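PDB 4NNB: OBCA, Oxalate Biosynthetic Component A from Burkholderia glumae, which joins an N-terminal domain of its own family to a TIM-barrel domain and holds a magnesium ion in its ligand pocket. Local coordinates for residues V402-E405 with E406-L410; L411-S415 with A416-R420. All coordinates share one frame; numbering follows the deposited sequence.

Interactions 1 and 2 follow each other along the chain with their centres about 11 Å apart. Interaction 1, 402-410, is a stretch of helix 401-413; interaction 2, 411-420, takes in the end of that helix, the short turn, and the first residues of helix 416-440. Both helices lie in the crossover from strand 373-378 to strand 444-449, which pair in parallel in the central sheet, consistent with a TIM barrel. The two contacts sit near the surface, their centres about 21 and 24 Å from the centre of the chain. They meet where L410 O packs 3.3 Å from S418 CB: the short turn folds the second helix back to pack on the first, with L410 on S418, R421 and L425.

Interaction 1 of 2, residues V402-E405 with E406-L410; sequences VVRE and EISSL
R404 and S408, one turn apart on helix 401-413, meet through R404 NH2 and S408 OG, a hydrogen bond of 3.2 Å. Its N-H...O angle is 147°, and the hydroxyl oxygen lies at the edge of the guanidinium, somewhat tilted out of its plane. The R404 chain leaves with CG on the far side from the backbone N (chi1 -160°), then bends at the next two torsions, which swings the guanidinium round the flank of the helix to S408. Its other terminal nitrogen, NH1, pairs with D382 in a salt bridge, so two partners probably limit its rotation. On the same flank S408 N donates to R404 O at 3.0 Å.

The tightly packed part centres on I407, buried among I399, M454 and L457. V403 touches it only lightly, CG1 standing 4.3 Å from I407 CD1, and reaches Q429 of helix 416-440; I407 N donates to V403 O at 3.0 Å. The solvent side is looser: E406 is exposed, its backbone N bonds V402 O weakly at 3.4 Å, and E405 turns back to R401 in a salt bridge. The chemistry implies a two-sided helix, apolar toward the protein, while the charges of R404 and E405 are probably offset by D382 and R401.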
loop_
_atom_site.group_PDB
_atom_site.type_symbol
_atom_site.label_atom_id
_atom_site.label_comp_id
_atom_site.label_asym_id
_atom_site.label_seq_id
_atom_site.Cartn_x
_atom_site.Cartn_y
_atom_site.Cartn_z
ATOM N N VAL A 402 18.611 -9.129 9.292
ATOM C CA VAL A 402 19.991 -9.021 8.810
ATOM C C VAL A 402 20.108 -9.447 7.346
ATOM O O VAL A 402 20.843 -8.828 6.568
ATOM C CB VAL A 402 20.995 -9.801 9.691
ATOM C CG1 VAL A 402 21.078 -9.178 11.066
ATOM C CG2 VAL A 402 20.606 -11.263 9.803
ATOM N N VAL A 403 19.367 -10.487 6.971
ATOM C CA VAL A 403 19.343 -10.943 5.589
ATOM C C VAL A 403 18.546 -9.964 4.724
ATOM O O VAL A 403 18.945 -9.643 3.602
ATOM C CB VAL A 403 18.767 -12.366 5.462
ATOM C CG1 VAL A 403 18.694 -12.789 3.998
ATOM C CG2 VAL A 403 19.611 -13.357 6.257
ATOM N N ARG A 404 17.433 -9.471 5.257
ATOM C CA ARG A 404 16.617 -8.489 4.536
ATOM C C ARG A 404 17.405 -7.209 4.229
ATOM O O ARG A 404 17.280 -6.636 3.143
ATOM C CB ARG A 404 15.360 -8.142 5.338
ATOM C CG ARG A 404 14.244 -7.522 4.509
ATOM C CD ARG A 404 13.888 -6.145 5.034
ATOM N NE ARG A 404 14.905 -5.183 4.679
ATOM C CZ ARG A 404 15.393 -4.250 5.486
ATOM N NH1 ARG A 404 14.960 -4.125 6.731
ATOM N NH2 ARG A 404 16.322 -3.436 5.030
ATOM N N GLU A 405 18.199 -6.756 5.197
ATOM C CA GLU A 405 19.057 -5.588 4.994
ATOM C C GLU A 405 20.061 -5.814 3.851
ATOM O O GLU A 405 20.337 -4.901 3.073
ATOM C CB GLU A 405 19.759 -5.197 6.301
ATOM C CG GLU A 405 18.804 -4.614 7.350
ATOM C CD GLU A 405 19.447 -4.414 8.711
ATOM O OE1 GLU A 405 20.468 -5.070 9.005
ATOM O OE2 GLU A 405 18.930 -3.597 9.488
ATOM N N GLU A 406 20.582 -7.032 3.738
ATOM C CA GLU A 406 21.500 -7.384 2.658
ATOM C C GLU A 406 20.778 -7.348 1.314
ATOM O O GLU A 406 21.328 -6.879 0.310
ATOM C CB GLU A 406 22.115 -8.772 2.903
ATOM C CG GLU A 406 23.230 -9.168 1.924
ATOM C CD GLU A 406 24.045 -10.377 2.397
ATOM O OE1 GLU A 406 23.858 -10.824 3.552
ATOM O OE2 GLU A 406 24.878 -10.877 1.610
ATOM N N ILE A 407 19.541 -7.837 1.307
ATOM C CA ILE A 407 18.705 -7.828 0.112
ATOM C C ILE A 407 18.427 -6.403 -0.385
ATOM O O ILE A 407 18.527 -6.133 -1.586
ATOM C CB ILE A 407 17.377 -8.592 0.346
ATOM C CG1 ILE A 407 17.632 -10.097 0.388
ATOM C CG2 ILE A 407 16.371 -8.277 -0.739
ATOM C CD1 ILE A 407 16.436 -10.903 0.877
ATOM N N SER A 408 18.089 -5.500 0.533
ATOM C CA SER A 408 17.831 -4.106 0.176
ATOM C C SER A 408 19.089 -3.453 -0.409
ATOM O O SER A 408 19.019 -2.709 -1.391
ATOM C CB SER A 408 17.334 -3.316 1.393
ATOM O OG SER A 408 16.086 -3.816 1.851
ATOM N N SER A 409 20.234 -3.747 0.196
ATOM C CA SER A 409 21.517 -3.257 -0.301
ATOM C C SER A 409 21.794 -3.741 -1.727
ATOM O O SER A 409 22.163 -2.955 -2.602
ATOM C CB SER A 409 22.641 -3.696 0.638
ATOM O OG SER A 409 23.907 -3.366 0.097
ATOM N N LEU A 410 21.601 -5.036 -1.954
ATOM C CA LEU A 410 21.794 -5.621 -3.273
ATOM C C LEU A 410 20.860 -5.032 -4.336
ATOM O O LEU A 410 21.298 -4.750 -5.461
ATOM C CB LEU A 410 21.666 -7.143 -3.207
ATOM C CG LEU A 410 22.819 -7.876 -2.518
ATOM C CD1 LEU A 410 22.354 -9.224 -2.020
ATOM C CD2 LEU A 410 23.986 -8.058 -3.476
#

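Interaction 2 of 2, residues L411-S415 with A416-R420; sequences LADES and ADSHR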
loop_
_atom_site.group_PDB
_atom_site.type_symbol
_atom_site.label_atom_id
_atom_site.label_comp_id
_atom_site.label_asym_id
_atom_site.label_seq_id
_atom_site.Cartn_x
_atom_site.Cartn_y
_atom_site.Cartn_z
ATOM N N LEU A 411 19.586 -4.838 -3.993
ATOM C CA LEU A 411 18.632 -4.248 -4.936
ATOM C C LEU A 411 19.047 -2.811 -5.275
ATOM O O LEU A 411 18.813 -2.331 -6.382
ATOM C CB LEU A 411 17.194 -4.301 -4.398
ATOM C CG LEU A 411 16.524 -5.682 -4.358
ATOM C CD1 LEU A 411 15.190 -5.651 -3.627
ATOM C CD2 LEU A 411 16.345 -6.268 -5.757
ATOM N N ALA A 412 19.690 -2.144 -4.323
ATOM C CA ALA A 412 20.165 -0.779 -4.531
ATOM C C ALA A 412 21.339 -0.691 -5.525
ATOM O O ALA A 412 21.618 0.381 -6.063
ATOM C CB ALA A 412 20.534 -0.138 -3.204
ATOM N N ASP A 413 22.019 -1.812 -5.767
ATOM C CA ASP A 413 23.124 -1.846 -6.726
ATOM C C ASP A 413 22.606 -1.669 -8.147
ATOM O O ASP A 413 23.281 -1.084 -8.990
ATOM C CB ASP A 413 23.885 -3.174 -6.651
ATOM C CG ASP A 413 24.711 -3.315 -5.394
ATOM O OD1 ASP A 413 25.055 -2.292 -4.763
ATOM O OD2 ASP A 413 25.030 -4.470 -5.042
ATOM N N GLU A 414 21.413 -2.198 -8.401
ATOM C CA GLU A 414 20.807 -2.184 -9.731
ATOM C C GLU A 414 21.650 -2.907 -10.780
ATOM O O GLU A 414 21.725 -2.477 -11.934
ATOM C CB GLU A 414 20.503 -0.758 -10.189
ATOM C CG GLU A 414 19.530 -0.018 -9.300
ATOM C CD GLU A 414 18.897 1.160 -10.009
ATOM O OE1 GLU A 414 19.515 2.248 -10.034
ATOM O OE2 GLU A 414 17.782 0.994 -10.551
ATOM N N SER A 415 22.276 -4.009 -10.379
ATOM C CA SER A 415 23.030 -4.837 -11.314
ATOM C C SER A 415 22.421 -6.236 -11.393
ATOM O O SER A 415 21.803 -6.709 -10.436
ATOM C CB SER A 415 24.509 -4.895 -10.921
ATOM O OG SER A 415 24.701 -5.552 -9.682
ATOM N N ALA A 416 22.580 -6.889 -12.542
ATOM C CA ALA A 416 21.981 -8.199 -12.776
ATOM C C ALA A 416 22.541 -9.274 -11.847
ATOM O O ALA A 416 21.832 -10.222 -11.488
ATOM C CB ALA A 416 22.144 -8.613 -14.232
ATOM N N ASP A 417 23.807 -9.128 -11.461
ATOM C CA ASP A 417 24.428 -10.055 -10.519
ATOM C C ASP A 417 23.843 -9.886 -9.116
ATOM O O ASP A 417 23.504 -10.868 -8.445
ATOM C CB ASP A 417 25.944 -9.845 -10.456
ATOM C CG ASP A 417 26.691 -10.592 -11.546
ATOM O OD1 ASP A 417 26.078 -11.450 -12.212
ATOM O OD2 ASP A 417 27.900 -10.326 -11.719
ATOM N N SER A 418 23.753 -8.634 -8.672
ATOM C CA SER A 418 23.222 -8.324 -7.350
ATOM C C SER A 418 21.776 -8.769 -7.217
ATOM O O SER A 418 21.392 -9.334 -6.192
ATOM C CB SER A 418 23.335 -6.833 -7.055
ATOM O OG SER A 418 24.637 -6.504 -6.611
ATOM N N HIS A 419 20.976 -8.514 -8.248
ATOM C CA HIS A 419 19.594 -8.969 -8.250
ATOM C C HIS A 419 19.555 -10.475 -8.016
ATOM O O HIS A 419 18.762 -10.968 -7.209
ATOM C CB HIS A 419 18.891 -8.613 -9.563
ATOM C CG HIS A 419 17.483 -9.122 -9.656
ATOM N ND1 HIS A 419 16.392 -8.381 -9.256
ATOM C CD2 HIS A 419 16.994 -10.300 -10.111
ATOM C CE1 HIS A 419 15.289 -9.083 -9.462
ATOM N NE2 HIS A 419 15.626 -10.248 -9.980
ATOM N N ARG A 420 20.428 -11.207 -8.701
ATOM C CA ARG A 420 20.427 -12.663 -8.571
ATOM C C ARG A 420 20.840 -13.129 -7.170
ATOM O O ARG A 420 20.265 -14.085 -6.645
ATOM C CB ARG A 420 21.253 -13.331 -9.678
ATOM C CG ARG A 420 20.393 -13.803 -10.848
ATOM C CD ARG A 420 21.197 -14.540 -11.913
ATOM N NE ARG A 420 21.757 -13.631 -12.913
ATOM C CZ ARG A 420 23.019 -13.215 -12.924
ATOM N NH1 ARG A 420 23.865 -13.633 -11.993
ATOM N NH2 ARG A 420 23.439 -12.383 -13.866
#
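The imidazole of H419 is approached obliquely by L411 CD2, 4.1 Å from ND1, across a corner between two consecutive helices, 401-413 and 416-440, with S415 as N-cap of the second. Both side chains also touch L457, and NE2 of the ring is hydrogen-bonded to OD2 of D460. The other flat group, the R420 guanidinium, has A416 O over the centre of one face, 3.5 Å above its plane. End-on, NH1 and NH2 both grip D417 OD1, making a salt bridge, NH1 at 3.1 Å; the two nitrogens come to that oxygen from opposite faces of the carboxylate plane.

At the corner, E414 is the first residue to leave helix 401-413, taking a positive phi of 60°, and its carboxylate goes out to R129 in a salt bridge. S415 then caps helix 416-440. Its OG sits between the backbone N and the carbonyl carbon (chi1 65°), which turns it to accept from S418 N, a weak bond at 3.4 Å. Firmer is the backbone bond that opens the helix: H419 N donates to S415 O at 3.0 Å and an N-H...O angle of 169°.

S418, buried at the corner, ties the new helix back to the end of the old one. Its hydroxyl donates to D413, with OG 2.6 Å from OD2, and OD2 receives it through the anti lone pair, the one turned away from OD1.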